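Local coordinates for uncharacterized protein (Staphylococcus aureus subsp. aureus, PDB 3QFK), which is of unknown function but is a putative 5'-nucleotidase of the calcineurin-like phosphoesterase family, binding a zinc and a manganese ion side by side, at residues 26-31 / 46-51; 68-73 / 242-247; 248-253 / 261-266. All coordinates share one frame; numbering follows the deposited sequence. Where two conformers were deposited one is given.

Contact 1 (26-31 / 46-51); sequences SDVHGY and MGLLLA. With ZN (zinc ion), chain B.
Val28 and Tyr31, in the loop after strand 19-25, pack against Met46, Gly47 and Leu48 at the start of helix 48-59, a buried loop-to-helix contact in the calcineurin-like phosphoesterase domain. The loop carries the family's Asp-x-His metal motif: Asp27 OD1 and His29 NE2 both bind the zinc ion, the latter at 2.3 Å. A type I' beta turn runs from Val28 to Tyr31, with His29 and Gly30 at positive phi. It points the His29 ring to the metal and Val28 to the helix start; Tyr31 sets out toward the helix, but its ring leads away. One hydrogen bond ties the two segments: Leu48 N donates to Tyr31 O over 2.9 Å, arriving in the carbonyl plane on a lone pair. Tyr31 O also receives a CA-H...O contact from Gly47 CA at 3.1 Å, Gly47 being the N-cap residue of the helix. Around this polar link the packing is apolar. The chain of Met46, a selenomethionine, bends at its last torsion (chi3 -81°) and brings CE obliquely to the near part of the Tyr31 ring, 3.7 Å from CD1. Val28 CG1 meets Leu48 CB at 4.1 Å, the two side chains crossing at about a right angle; Tyr97 of helix 91-99 touches both. His29 ND1 is hydrogen-bonded to Gln75 O, which, with the zinc bond, holds the ring's rotation. Asp27 is steadied through its other oxygen: His247 N bonds Asp27 OD2, and Ser26 OG donates to Asp27 OD2 at 2.6 Å, from above the carboxylate plane.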
loop_
_atom_site.group_PDB
_atom_site.type_symbol
_atom_site.label_atom_id
_atom_site.label_comp_id
_atom_site.label_asym_id
_atom_site.label_seq_id
_atom_site.Cartn_x
_atom_site.Cartn_y
_atom_site.Cartn_z
ATOM N N SER A 26 10.732 -5.089 3.671
ATOM C CA SER A 26 9.573 -4.283 3.968
ATOM C C SER A 26 8.596 -4.359 2.829
ATOM O O SER A 26 8.966 -4.622 1.693
ATOM C CB SER A 26 9.974 -2.821 4.183
ATOM O OG SER A 26 8.851 -2.042 4.568
ATOM N N ASP A 27 7.333 -4.161 3.153
ATOM C CA ASP A 27 6.287 -4.147 2.167
ATOM C C ASP A 27 6.332 -5.341 1.203
ATOM O O ASP A 27 6.215 -5.185 -0.017
ATOM C CB ASP A 27 6.328 -2.828 1.400
ATOM C CG ASP A 27 6.107 -1.633 2.289
ATOM O OD1 ASP A 27 4.953 -1.196 2.391
ATOM O OD2 ASP A 27 7.069 -1.129 2.909
ATOM N N VAL A 28 6.527 -6.526 1.772
ATOM C CA VAL A 28 6.543 -7.758 1.018
ATOM C C VAL A 28 5.193 -8.006 0.383
ATOM O O VAL A 28 5.103 -8.540 -0.733
ATOM C CB VAL A 28 6.987 -8.928 1.896
ATOM C CG1 VAL A 28 6.896 -10.226 1.117
ATOM C CG2 VAL A 28 8.402 -8.651 2.372
ATOM N N HIS A 29 4.141 -7.615 1.096
ATOM C CA HIS A 29 2.782 -7.665 0.582
ATOM C C HIS A 29 2.257 -9.042 0.131
ATOM O O HIS A 29 1.436 -9.130 -0.771
ATOM C CB HIS A 29 2.606 -6.619 -0.551
ATOM C CG HIS A 29 2.373 -5.217 -0.059
ATOM N ND1 HIS A 29 1.217 -4.852 0.604
ATOM C CD2 HIS A 29 3.129 -4.095 -0.142
ATOM C CE1 HIS A 29 1.282 -3.570 0.924
ATOM N NE2 HIS A 29 2.432 -3.085 0.488
ATOM N N GLY A 30 2.732 -10.106 0.769
ATOM C CA GLY A 30 2.312 -11.459 0.423
ATOM C C GLY A 30 2.931 -11.968 -0.882
ATOM O O GLY A 30 2.451 -12.958 -1.468
ATOM N N TYR A 31 3.932 -11.259 -1.396
ATOM C CA TYR A 31 4.659 -11.751 -2.553
ATOM C C TYR A 31 5.771 -12.689 -2.021
ATOM O O TYR A 31 6.911 -12.272 -1.766
ATOM C CB TYR A 31 5.208 -10.629 -3.408
ATOM C CG TYR A 31 4.093 -9.916 -4.151
ATOM C CD1 TYR A 31 3.658 -10.377 -5.401
ATOM C CD2 TYR A 31 3.404 -8.859 -3.572
ATOM C CE1 TYR A 31 2.594 -9.751 -6.088
ATOM C CE2 TYR A 31 2.314 -8.212 -4.272
ATOM C CZ TYR A 31 1.931 -8.681 -5.504
ATOM O OH TYR A 31 0.888 -8.083 -6.183
HETATM N N MSE A 46 12.351 -11.879 -7.297
HETATM C CA MSE A 46 11.580 -11.139 -6.315
HETATM C C MSE A 46 10.919 -12.106 -5.373
HETATM O O MSE A 46 10.932 -13.294 -5.607
HETATM C CB MSE A 46 10.437 -10.414 -7.033
HETATM C CG MSE A 46 9.327 -11.406 -7.640
HETATM SE SE MSE A 46 7.995 -10.355 -8.514
HETATM C CE MSE A 46 6.920 -9.827 -6.974
ATOM N N GLY A 47 10.235 -11.565 -4.382
ATOM C CA GLY A 47 9.506 -12.357 -3.431
ATOM C C GLY A 47 10.343 -12.763 -2.249
ATOM O O GLY A 47 11.562 -12.747 -2.310
ATOM N N LEU A 48 9.661 -13.145 -1.180
ATOM C CA LEU A 48 10.298 -13.461 0.095
ATOM C C LEU A 48 11.157 -14.720 0.072
ATOM O O LEU A 48 12.200 -14.757 0.714
ATOM C CB LEU A 48 9.230 -13.597 1.175
ATOM C CG LEU A 48 9.747 -13.689 2.618
ATOM C CD1 LEU A 48 10.375 -12.377 3.012
ATOM C CD2 LEU A 48 8.597 -14.035 3.517
ATOM N N LEU A 49 10.732 -15.757 -0.632
ATOM C CA LEU A 49 11.555 -16.954 -0.703
ATOM C C LEU A 49 12.942 -16.613 -1.236
ATOM O O LEU A 49 13.965 -17.011 -0.653
ATOM C CB LEU A 49 10.916 -18.034 -1.574
ATOM C CG LEU A 49 9.672 -18.723 -1.008
ATOM C CD1 LEU A 49 9.064 -19.649 -2.074
ATOM C CD2 LEU A 49 10.033 -19.521 0.265
ATOM N N LEU A 50 12.981 -15.832 -2.298
ATOM C CA LEU A 50 14.257 -15.500 -2.906
ATOM C C LEU A 50 14.991 -14.451 -2.083
ATOM O O LEU A 50 16.179 -14.552 -1.893
ATOM C CB LEU A 50 14.060 -15.074 -4.362
ATOM C CG LEU A 50 15.287 -15.075 -5.232
ATOM C CD1 LEU A 50 15.996 -16.434 -5.115
ATOM C CD2 LEU A 50 14.890 -14.771 -6.689
ATOM N N ALA A 51 14.277 -13.462 -1.570
ATOM C CA ALA A 51 14.923 -12.431 -0.722
ATOM C C ALA A 51 15.563 -13.106 0.532
ATOM O O ALA A 51 16.671 -12.770 0.931
ATOM C CB ALA A 51 13.939 -11.350 -0.314
HETATM ZN ZN ZN B . 3.057 -1.036 1.285
HETATM O O HOH W 1 1.054 -0.270 0.181
HETATM O O HOH W 2 2.711 1.273 1.622
#

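Contact 2 (68-73 / 242-247); sequences IDNGDF and IFITGH. With MN (manganese (II) ion), chain C; ZN (zinc ion), chain B.
Ile68 of strand 64-69 and the nearby Asn70 meet Ile244 of strand 242-244 and the Thr245-Gly246 backbone that follows, where the two facing sheets of the phosphoesterase sandwich lead into the metal site. The apolar part joins the two isoleucines. Ile68 and Ile244 meet end to end through their outermost methyls, CD1 to CD1 at 3.7 Å. The other branch of Ile244, CG2, lies 3.8 Å from Asn70 ND2, the Asn70 amide passing alongside Ile244 and running the opposite way.

The Asn70 amide is the polar part. Extended away from its own backbone N (chi1 -165°), it brings ND2 to 3.1 Å from Thr245 C, against the peptide leading into Gly246; Thr106 is the main polar partner of this amide. Next to it, Gly71 N donates to Asp69 OD1 at 3.1 Å, an Asx turn that shapes the backbone just before Asp72.

Metal bonds join the segments beyond this packing. Asp72 OD2 bridges both ions, 2.3 Å from zinc and 2.4 Å from manganese, while His247 ND1 binds manganese at 2.5 Å. Water 2 also bridges the metals and donates to His247 O. A second shell holds these ligands: Glu226 bonds His247 NE2, and Asn70 O accepts from ND1 of the manganese ligand His207. Gly71-Asp72 and Gly246-His247 belong to the GD and GHxH motifs of the family.

Strand 64-69 runs between strands 104-105 and 19-25 in one sheet; strand 242-244 lies between 201-207 and 259-264 in the other, with helix 229-236 against Phe243 on its outer side.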
loop_
_atom_site.group_PDB
_atom_site.type_symbol
_atom_site.label_atom_id
_atom_site.label_comp_id
_atom_site.label_asym_id
_atom_site.label_seq_id
_atom_site.Cartn_x
_atom_site.Cartn_y
_atom_site.Cartn_z
ATOM N N ILE A 68 14.635 -8.663 10.066
ATOM C CA ILE A 68 13.491 -7.806 10.382
ATOM C C ILE A 68 12.525 -7.607 9.249
ATOM O O ILE A 68 12.974 -7.377 8.123
ATOM C CB ILE A 68 14.020 -6.366 10.644
ATOM C CG1 ILE A 68 15.073 -6.384 11.756
ATOM C CG2 ILE A 68 12.861 -5.410 10.929
ATOM C CD1 ILE A 68 15.828 -5.097 11.906
ATOM N N ASP A 69 11.216 -7.694 9.524
ATOM C CA ASP A 69 10.191 -7.394 8.523
ATOM C C ASP A 69 9.512 -6.067 8.944
ATOM O O ASP A 69 8.992 -5.948 10.056
ATOM C CB ASP A 69 9.179 -8.540 8.334
ATOM C CG ASP A 69 8.023 -8.163 7.377
ATOM O OD1 ASP A 69 7.095 -7.439 7.826
ATOM O OD2 ASP A 69 7.998 -8.622 6.200
ATOM N N ASN A 70 9.457 -5.099 8.044
ATOM C CA ASN A 70 8.971 -3.767 8.426
ATOM C C ASN A 70 7.543 -3.384 8.023
ATOM O O ASN A 70 7.257 -2.207 7.742
ATOM C CB ASN A 70 9.987 -2.718 7.951
ATOM C CG ASN A 70 9.777 -1.350 8.590
ATOM O OD1 ASN A 70 9.457 -1.237 9.787
ATOM N ND2 ASN A 70 9.977 -0.294 7.796
ATOM N N GLY A 71 6.629 -4.350 8.021
ATOM C CA GLY A 71 5.210 -4.058 7.773
ATOM C C GLY A 71 4.670 -4.243 6.366
ATOM O O GLY A 71 5.423 -4.349 5.409
ATOM N N ASP A 72 3.344 -4.226 6.260
ATOM C CA ASP A 72 2.649 -4.473 4.997
ATOM C C ASP A 72 3.000 -5.875 4.482
ATOM O O ASP A 72 3.407 -6.040 3.337
ATOM C CB ASP A 72 2.919 -3.374 3.971
ATOM C CG ASP A 72 1.980 -2.205 4.133
ATOM O OD1 ASP A 72 1.225 -2.188 5.124
ATOM O OD2 ASP A 72 1.953 -1.331 3.266
ATOM N N PHE A 73 2.824 -6.868 5.357
ATOM C CA PHE A 73 3.121 -8.256 5.041
ATOM C C PHE A 73 1.873 -9.136 4.896
ATOM O O PHE A 73 1.938 -10.232 4.336
ATOM C CB PHE A 73 4.032 -8.868 6.145
ATOM C CG PHE A 73 3.366 -8.990 7.508
ATOM C CD1 PHE A 73 2.595 -10.107 7.824
ATOM C CD2 PHE A 73 3.497 -7.992 8.451
ATOM C CE1 PHE A 73 1.974 -10.222 9.080
ATOM C CE2 PHE A 73 2.893 -8.107 9.715
ATOM C CZ PHE A 73 2.117 -9.221 10.010
ATOM N N ILE A 242 20.420 3.603 13.506
ATOM C CA ILE A 242 19.817 2.983 12.319
ATOM C C ILE A 242 18.336 3.400 12.235
ATOM O O ILE A 242 17.586 3.241 13.217
ATOM C CB ILE A 242 19.880 1.462 12.357
ATOM C CG1 ILE A 242 21.311 0.967 12.633
ATOM C CG2 ILE A 242 19.375 0.888 11.068
ATOM C CD1 ILE A 242 21.405 -0.557 12.779
ATOM N N PHE A 243 17.945 3.962 11.084
ATOM C CA PHE A 243 16.552 4.381 10.810
ATOM C C PHE A 243 16.008 3.505 9.657
ATOM O O PHE A 243 16.388 3.670 8.491
ATOM C CB PHE A 243 16.486 5.881 10.472
ATOM C CG PHE A 243 15.097 6.474 10.575
ATOM C CD1 PHE A 243 14.412 6.457 11.777
ATOM C CD2 PHE A 243 14.505 7.105 9.511
ATOM C CE1 PHE A 243 13.143 7.006 11.885
ATOM C CE2 PHE A 243 13.241 7.664 9.629
ATOM C CZ PHE A 243 12.566 7.612 10.810
ATOM N N ILE A 244 15.160 2.538 10.000
ATOM C CA ILE A 244 14.594 1.607 9.025
ATOM C C ILE A 244 13.224 2.133 8.695
ATOM O O ILE A 244 12.461 2.451 9.603
ATOM C CB ILE A 244 14.532 0.185 9.615
ATOM C CG1 ILE A 244 15.950 -0.386 9.694
ATOM C CG2 ILE A 244 13.628 -0.738 8.792
ATOM C CD1 ILE A 244 16.045 -1.670 10.495
ATOM N N THR A 245 12.941 2.291 7.404
ATOM C CA THR A 245 11.664 2.823 6.957
ATOM C C THR A 245 11.010 1.938 5.899
ATOM O O THR A 245 11.606 0.955 5.409
ATOM C CB THR A 245 11.834 4.275 6.406
ATOM O OG1 THR A 245 12.710 4.285 5.267
ATOM C CG2 THR A 245 12.408 5.170 7.480
ATOM N N GLY A 246 9.772 2.274 5.560
ATOM C CA GLY A 246 9.014 1.520 4.553
ATOM C C GLY A 246 7.872 2.386 4.087
ATOM O O GLY A 246 8.018 3.599 4.021
ATOM N N HIS A 247 6.753 1.750 3.763
ATOM C CA HIS A 247 5.509 2.422 3.373
ATOM C C HIS A 247 5.467 3.080 1.981
ATOM O O HIS A 247 4.496 2.920 1.259
ATOM C CB HIS A 247 5.093 3.455 4.448
ATOM C CG HIS A 247 3.764 4.092 4.187
ATOM N ND1 HIS A 247 2.596 3.364 4.144
ATOM C CD2 HIS A 247 3.411 5.386 3.978
ATOM C CE1 HIS A 247 1.581 4.172 3.899
ATOM N NE2 HIS A 247 2.048 5.411 3.800
HETATM MN MN MN C . 2.196 0.934 4.018
HETATM ZN ZN ZN B . 3.057 -1.036 1.285
HETATM O O HOH W 2 2.711 1.273 1.622
HETATM O O HOH W 1 1.054 -0.270 0.181
#

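Contact 3 (248-253 / 261-266); sequences QHRQIA and VIQPGT. With ZN (zinc ion), chain B.
Ile252 and Gln263 form the antiparallel hydrogen-bonded pair of a beta hairpin: Gln263 N donates to Ile252 O at 2.7 Å, and Ile252 N returns a nearly straight bond to Gln263 O (2.9 Å, 170°). Toward the metal end, the Gln263 side chain takes over from the strand pairing. Extended (chi1 -166°), it brings OE1 to Arg250 N at 2.9 Å, while Gln263 NE2 is bonded to Thr245 OG1; both ends of the amide are thus held. Gly265 N donates to Arg250 O at 2.9 Å, and water 3 donates to Gly265 O. His249 NE2 binds zinc at 2.4 Å, and Thr266 lies over one face of its ring, CB 3.9 Å from the centroid in a CH-pi contact. Outward along the hairpin, Ala253 CB meets Ile262 CD1 at 4.1 Å, and Ile252 CG2 approaches Val261 CG1 at 4.3 Å. Strand 251-256 is outermost in its six-stranded sheet and strand 259-264 separates it from 242-244; Ile262 packs across the sandwich on strands 19-25, 270-278 and 284-293.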
loop_
_atom_site.group_PDB
_atom_site.type_symbol
_atom_site.label_atom_id
_atom_site.label_comp_id
_atom_site.label_asym_id
_atom_site.label_seq_id
_atom_site.Cartn_x
_atom_site.Cartn_y
_atom_site.Cartn_z
ATOM N N GLN A 248 6.511 3.809 1.632
ATOM C CA GLN A 248 6.573 4.526 0.370
ATOM C C GLN A 248 7.094 3.693 -0.780
ATOM O O GLN A 248 7.066 4.153 -1.913
ATOM C CB GLN A 248 7.435 5.769 0.526
ATOM C CG GLN A 248 6.798 6.875 1.371
ATOM C CD GLN A 248 7.744 8.052 1.518
ATOM O OE1 GLN A 248 8.938 7.869 1.760
ATOM N NE2 GLN A 248 7.227 9.256 1.352
ATOM N N HIS A 249 7.584 2.482 -0.495
ATOM C CA HIS A 249 8.058 1.576 -1.540
ATOM C C HIS A 249 9.274 2.110 -2.299
ATOM O O HIS A 249 9.498 1.743 -3.448
ATOM C CB HIS A 249 6.920 1.300 -2.538
ATOM C CG HIS A 249 5.753 0.580 -1.943
ATOM N ND1 HIS A 249 4.754 0.021 -2.718
ATOM C CD2 HIS A 249 5.473 0.233 -0.661
ATOM C CE1 HIS A 249 3.862 -0.559 -1.928
ATOM N NE2 HIS A 249 4.281 -0.453 -0.677
ATOM N N ARG A 250 10.064 2.958 -1.664
ATOM C CA ARG A 250 11.256 3.520 -2.311
ATOM C C ARG A 250 12.475 2.682 -1.950
ATOM O O ARG A 250 12.447 1.936 -0.963
ATOM C CB ARG A 250 11.483 4.943 -1.808
ATOM C CG ARG A 250 10.297 5.854 -2.049
ATOM C CD ARG A 250 10.336 7.100 -1.172
ATOM N NE ARG A 250 11.389 8.042 -1.525
ATOM C CZ ARG A 250 11.593 9.200 -0.895
ATOM N NH1 ARG A 250 10.846 9.542 0.147
ATOM N NH2 ARG A 250 12.562 10.019 -1.296
ATOM N N GLN A 251 13.520 2.807 -2.756
ATOM C CA GLN A 251 14.798 2.134 -2.519
ATOM C C GLN A 251 15.771 3.208 -2.055
ATOM O O GLN A 251 16.157 4.052 -2.825
ATOM C CB GLN A 251 15.274 1.409 -3.776
ATOM C CG GLN A 251 14.416 0.179 -4.071
ATOM C CD GLN A 251 14.904 -0.638 -5.244
ATOM O OE1 GLN A 251 16.063 -0.542 -5.659
ATOM N NE2 GLN A 251 14.022 -1.474 -5.778
ATOM N N ILE A 252 16.043 3.225 -0.746
ATOM C CA ILE A 252 16.910 4.214 -0.107
ATOM C C ILE A 252 17.887 3.503 0.804
ATOM O O ILE A 252 17.502 2.605 1.551
ATOM C CB ILE A 252 16.084 5.189 0.767
ATOM C CG1 ILE A 252 15.177 6.062 -0.113
ATOM C CG2 ILE A 252 17.006 6.101 1.600
ATOM C CD1 ILE A 252 14.265 6.965 0.659
ATOM N N ALA A 253 19.144 3.909 0.720
ATOM C CA ALA A 253 20.220 3.360 1.513
ATOM C C ALA A 253 21.292 4.433 1.516
ATOM O O ALA A 253 22.049 4.528 0.569
ATOM C CB ALA A 253 20.758 2.106 0.898
ATOM N N VAL A 261 20.292 5.224 7.153
ATOM C CA VAL A 261 18.882 5.285 6.730
ATOM C C VAL A 261 18.625 4.271 5.614
ATOM O O VAL A 261 19.370 4.209 4.627
ATOM C CB VAL A 261 18.507 6.690 6.242
ATOM C CG1 VAL A 261 17.035 6.742 5.860
ATOM C CG2 VAL A 261 18.811 7.722 7.296
ATOM N N ILE A 262 17.580 3.464 5.785
ATOM C CA ILE A 262 17.245 2.421 4.838
ATOM C C ILE A 262 15.758 2.361 4.536
ATOM O O ILE A 262 14.942 2.509 5.442
ATOM C CB ILE A 262 17.574 1.031 5.431
ATOM C CG1 ILE A 262 19.041 0.677 5.350
ATOM C CG2 ILE A 262 16.854 -0.075 4.635
ATOM C CD1 ILE A 262 19.401 -0.034 4.088
ATOM N N GLN A 263 15.418 2.152 3.253
ATOM C CA GLN A 263 14.045 1.864 2.814
ATOM C C GLN A 263 14.229 0.788 1.706
ATOM O O GLN A 263 14.743 1.082 0.642
ATOM C CB GLN A 263 13.261 3.097 2.347
ATOM C CG GLN A 263 11.757 2.763 2.244
ATOM C CD GLN A 263 10.851 3.947 1.984
ATOM O OE1 GLN A 263 9.993 3.874 1.125
ATOM N NE2 GLN A 263 11.012 5.019 2.746
ATOM N N PRO A 264 13.821 -0.466 1.966
ATOM C CA PRO A 264 14.151 -1.522 1.004
ATOM C C PRO A 264 13.094 -1.901 -0.020
ATOM O O PRO A 264 12.885 -3.090 -0.280
ATOM C CB PRO A 264 14.469 -2.697 1.940
ATOM C CG PRO A 264 13.449 -2.505 3.062
ATOM C CD PRO A 264 13.130 -1.030 3.140
ATOM N N GLY A 265 12.419 -0.916 -0.605
ATOM C CA GLY A 265 11.476 -1.185 -1.684
ATOM C C GLY A 265 10.244 -1.949 -1.297
ATOM O O GLY A 265 9.661 -1.725 -0.212
ATOM N N THR A 266 9.853 -2.868 -2.172
ATOM C CA THR A 266 8.666 -3.660 -1.977
ATOM C C THR A 266 8.736 -4.974 -2.753
ATOM O O THR A 266 9.513 -5.108 -3.693
ATOM C CB THR A 266 7.406 -2.844 -2.446
ATOM O OG1 THR A 266 6.189 -3.572 -2.161
ATOM C CG2 THR A 266 7.484 -2.504 -3.965
HETATM ZN ZN ZN B . 3.057 -1.036 1.285
HETATM O O HOH W 3 8.970 0.456 1.485
HETATM O O HOH W 4 11.192 -2.282 -5.055
HETATM O O HOH W 1 1.054 -0.270 0.181
HETATM O O HOH W 2 2.711 1.273 1.622
#

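How the contacts relate
All three contacts end at the zinc ion, which takes Asp27 and His29 from contact 1, Asp72 from contact 2 and His249 from contact 3; waters 1 and 2 complete its shell. Manganese takes Asp72 and His247 from contact 2. Contacts 1 and 2 are joined by backbone bonds, His29 N to Asp72 O at 2.8 Å and Asp27 N to Gly71 O at 3.0 Å. Thr266 OG1 lies 2.7 Å from Asp27 O, tying contact 3 to contact 1. Contacts 2 and 3, with centres about 9 Å apart, share a sheet through Thr245 N and Ile262 O, 2.8 Å apart. The bound 2-oxoglutaric acid lies about 6 Å from the His249 side chain, nearest atoms.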